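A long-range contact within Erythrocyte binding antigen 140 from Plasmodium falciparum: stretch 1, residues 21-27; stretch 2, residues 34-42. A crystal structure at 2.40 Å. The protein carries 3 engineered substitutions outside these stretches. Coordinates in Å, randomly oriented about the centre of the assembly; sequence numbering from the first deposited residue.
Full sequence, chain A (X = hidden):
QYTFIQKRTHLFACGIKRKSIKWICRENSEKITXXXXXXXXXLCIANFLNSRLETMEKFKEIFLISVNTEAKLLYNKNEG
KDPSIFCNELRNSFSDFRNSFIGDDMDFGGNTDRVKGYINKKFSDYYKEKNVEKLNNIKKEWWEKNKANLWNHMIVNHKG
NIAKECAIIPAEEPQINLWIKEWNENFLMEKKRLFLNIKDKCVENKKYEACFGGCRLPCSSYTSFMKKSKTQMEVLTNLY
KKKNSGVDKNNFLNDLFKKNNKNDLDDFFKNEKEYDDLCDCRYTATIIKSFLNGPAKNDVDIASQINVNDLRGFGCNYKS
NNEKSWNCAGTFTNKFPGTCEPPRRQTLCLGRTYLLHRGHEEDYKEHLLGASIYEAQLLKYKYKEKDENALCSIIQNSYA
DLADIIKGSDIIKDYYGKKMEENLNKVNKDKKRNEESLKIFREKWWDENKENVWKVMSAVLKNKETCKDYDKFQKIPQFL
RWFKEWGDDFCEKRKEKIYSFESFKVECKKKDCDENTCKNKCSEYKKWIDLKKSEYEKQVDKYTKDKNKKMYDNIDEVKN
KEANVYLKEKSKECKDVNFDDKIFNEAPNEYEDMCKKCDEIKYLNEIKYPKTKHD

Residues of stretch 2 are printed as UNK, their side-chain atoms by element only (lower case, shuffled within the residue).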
# COMPACT_ATOMS: atom_id res chain seq x y z
N ILE A 21 -11.43 23.23 7.74
CA ILE A 21 -10.57 24.05 6.90
C ILE A 21 -10.07 23.22 5.73
O ILE A 21 -9.32 22.25 5.91
CB ILE A 21 -9.36 24.58 7.70
CG1 ILE A 21 -9.84 25.42 8.90
CG2 ILE A 21 -8.47 25.42 6.82
CD1 ILE A 21 -8.72 25.85 9.84
N LYS A 22 -10.47 23.58 4.52
CA LYS A 22 -10.10 22.81 3.33
C LYS A 22 -9.75 23.73 2.16
O LYS A 22 -10.14 24.90 2.13
CB LYS A 22 -11.22 21.86 2.93
CG LYS A 22 -12.53 22.56 2.61
CD LYS A 22 -13.70 21.58 2.52
CE LYS A 22 -13.71 20.83 1.21
NZ LYS A 22 -14.92 19.97 1.09
N TRP A 23 -9.02 23.18 1.19
CA TRP A 23 -8.66 23.92 -0.01
C TRP A 23 -9.11 23.15 -1.24
O TRP A 23 -8.77 21.97 -1.41
CB TRP A 23 -7.16 24.17 -0.06
CG TRP A 23 -6.71 25.23 0.92
CD1 TRP A 23 -6.62 25.10 2.27
CD2 TRP A 23 -6.30 26.56 0.61
NE1 TRP A 23 -6.17 26.28 2.83
CE2 TRP A 23 -5.97 27.19 1.83
CE3 TRP A 23 -6.18 27.29 -0.58
CZ2 TRP A 23 -5.52 28.51 1.90
CZ3 TRP A 23 -5.73 28.60 -0.51
CH2 TRP A 23 -5.41 29.20 0.72
N ILE A 24 -9.88 23.81 -2.10
CA ILE A 24 -10.47 23.15 -3.25
C ILE A 24 -9.79 23.61 -4.53
O ILE A 24 -9.77 24.80 -4.85
CB ILE A 24 -11.98 23.40 -3.33
CG1 ILE A 24 -12.66 22.91 -2.05
CG2 ILE A 24 -12.58 22.70 -4.53
CD1 ILE A 24 -13.60 23.93 -1.43
N CYS A 25 -9.24 22.65 -5.27
CA CYS A 25 -8.54 22.95 -6.51
C CYS A 25 -9.42 22.64 -7.71
O CYS A 25 -10.01 21.57 -7.80
CB CYS A 25 -7.24 22.17 -6.58
SG CYS A 25 -6.10 22.56 -5.23
N ARG A 26 -9.51 23.61 -8.62
CA ARG A 26 -10.25 23.45 -9.87
C ARG A 26 -9.50 24.18 -10.97
O ARG A 26 -8.62 25.00 -10.69
CB ARG A 26 -11.65 24.05 -9.74
CG ARG A 26 -12.46 23.55 -8.56
CD ARG A 26 -13.83 24.21 -8.51
NE ARG A 26 -13.74 25.66 -8.28
CZ ARG A 26 -13.83 26.25 -7.09
NH1 ARG A 26 -14.02 25.53 -5.99
NH2 ARG A 26 -13.74 27.57 -7.00
N GLU A 27 -9.82 23.88 -12.22
CA GLU A 27 -9.26 24.63 -13.34
C GLU A 27 -10.27 25.69 -13.78
O GLU A 27 -11.46 25.41 -13.93
CB GLU A 27 -8.88 23.72 -14.50
CG GLU A 27 -10.05 23.10 -15.25
CD GLU A 27 -9.62 22.36 -16.51
OE1 GLU A 27 -8.41 22.09 -16.67
OE2 GLU A 27 -10.50 22.05 -17.34
N UNK A 34 -6.28 26.41 -10.00
CA UNK A 34 -6.10 27.24 -8.81
C UNK A 34 -6.67 26.53 -7.58
O UNK A 34 -7.57 25.70 -7.70
c UNK A 34 -6.11 29.47 -10.00
c UNK A 34 -6.80 28.62 -8.95
c UNK A 34 -8.28 28.43 -9.28
N UNK A 35 -6.13 26.87 -6.41
CA UNK A 35 -6.60 26.31 -5.15
C UNK A 35 -7.17 27.41 -4.28
O UNK A 35 -6.45 28.30 -3.83
c UNK A 35 -5.46 25.60 -4.41
s UNK A 35 -4.82 24.14 -5.25
N UNK A 36 -8.47 27.34 -4.03
CA UNK A 36 -9.17 28.36 -3.26
C UNK A 36 -9.54 27.83 -1.88
O UNK A 36 -9.96 26.69 -1.73
c UNK A 36 -10.13 29.23 -5.40
c UNK A 36 -10.45 28.79 -3.98
c UNK A 36 -11.15 29.91 -3.22
N UNK A 37 -9.37 28.67 -0.84
CA UNK A 37 -9.77 28.24 0.50
C UNK A 37 -11.28 28.30 0.68
O UNK A 37 -11.93 29.20 0.15
c UNK A 37 -9.07 29.26 1.41
c UNK A 37 -8.78 30.02 -0.85
c UNK A 37 -8.96 30.48 0.57
N UNK A 38 -11.84 27.35 1.41
CA UNK A 38 -13.28 27.32 1.63
C UNK A 38 -13.73 28.63 2.30
O UNK A 38 -14.86 29.08 2.10
o UNK A 38 -15.68 25.07 3.18
c UNK A 38 -13.66 26.12 2.49
o UNK A 38 -15.63 25.94 1.17
c UNK A 38 -15.09 25.68 2.27
N UNK A 39 -12.84 29.23 3.08
CA UNK A 39 -13.15 30.49 3.72
C UNK A 39 -13.53 31.54 2.67
O UNK A 39 -14.45 32.32 2.88
n UNK A 39 -10.89 34.63 3.40
c UNK A 39 -10.97 33.00 5.72
n UNK A 39 -8.93 33.63 2.74
c UNK A 39 -9.92 33.75 3.61
c UNK A 39 -12.25 32.33 5.25
n UNK A 39 -9.94 32.98 4.69
c UNK A 39 -11.97 30.99 4.56
N UNK A 40 -12.81 31.54 1.56
CA UNK A 40 -13.09 32.47 0.46
C UNK A 40 -14.37 32.08 -0.27
O UNK A 40 -15.16 32.94 -0.65
c UNK A 40 -12.45 34.79 -1.41
c UNK A 40 -12.17 33.33 -1.77
c UNK A 40 -11.91 32.50 -0.52
n UNK A 40 -13.60 35.39 -3.56
c UNK A 40 -12.47 35.69 -2.64
N UNK A 41 -14.57 30.79 -0.47
CA UNK A 41 -15.78 30.30 -1.12
C UNK A 41 -17.03 30.78 -0.38
O UNK A 41 -18.04 31.10 -1.01
c UNK A 41 -14.74 28.31 -2.25
c UNK A 41 -14.47 26.84 -2.24
c UNK A 41 -15.78 28.76 -1.22
c UNK A 41 -17.15 28.23 -1.63
N UNK A 42 -16.96 30.84 0.94
CA UNK A 42 -18.12 31.19 1.76
C UNK A 42 -18.11 32.64 2.23
O UNK A 42 -18.93 33.02 3.07
c UNK A 42 -19.09 28.03 3.76
n UNK A 42 -20.37 27.71 3.65
c UNK A 42 -18.21 30.26 2.96
c UNK A 42 -18.50 28.81 2.60
o UNK A 42 -18.40 27.73 4.74
O HOH W 1 -11.04 27.36 4.34

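Position 34 carries three side-chain carbons, one bonded to the CA and bearing the other two. Its backbone pairs with Arg26 in both directions: Arg26 N donates to O of position 34 at 3.0 Å, and N of position 34 donates to Arg26 O at 2.8 Å. A fork at the first carbon with no further atoms identifies Val34.

Position 35 has one carbon followed by one sulfur. That sulfur lies 2.0 Å from Cys25 SG, a covalent distance, so the residue is Cys35 and the pair is a disulfide. The chi3 of 96° is close to the relaxed value for such a bond. The two residues face each other as a non-hydrogen-bonded antiparallel pair, with CA of Cys25 and CA of Cys35 just 4.1 Å apart, which lets the sulfurs meet on one face of the sheet.

Position 36 again shows three carbons, forked at the first. Its N donates to Ile24 O at 3.0 Å and its O accepts from Ile24 N at 2.9 Å, while one of the outer carbons approaches Arg26 NH2 at 4.3 Å. This is Val36, whose side chain lies on the same face of the sheet as those of Val34, Ile24 and Arg26.

At position 37 three carbons close a ring onto the backbone N, which therefore has no hydrogen to donate. The ring packs over a face of the Trp23 indole: CB of position 37 sits 3.6 Å from the centroid of the six-membered ring, 8° off its normal, a CH-pi contact. Only proline closes this ring. Pro37 occupies the N-cap position, and its O accepts a hydrogen bond from the N of position 41 at 3.1 Å.

Position 38 has two carbons, the second carrying two oxygens: a carboxylate on a short arm, hence Asp38. Its N donates to Lys22 O at 3.1 Å, extending the backbone ladder into the first turn of the helix, and its CB lies 3.7 Å from Lys22 CG. Both carboxylate oxygens are bonded elsewhere in the structure.

Position 39 runs through three carbons and a nitrogen to a carbon bearing two more nitrogens, a guanidinium, so it is Arg39. The side chain makes no contact with stretch 1, but Arg39 N donates to water 1 at 2.9 Å.

Position 40, four carbons in a row ending in nitrogen, is Lys40, also out of contact.

Position 41 has four carbons, forked at the first, with one arm two carbons long. The tip of that arm lies 3.1 Å from Ile24 CD1 and 4.0 Å from Arg26 NH1, at the guanidinium edge. This is Ile41.

Position 42, three carbons with the third bearing one oxygen and one nitrogen, is Gln42, beyond reach of stretch 1.

The contact is thus an antiparallel backbone ladder, locked on one face by the disulfide and the Trp23–Pro37 packing, while Ile41 from the helix meets Ile24 and Arg26.

Stretch 2, residues 34-42: VCVPDRKIQ
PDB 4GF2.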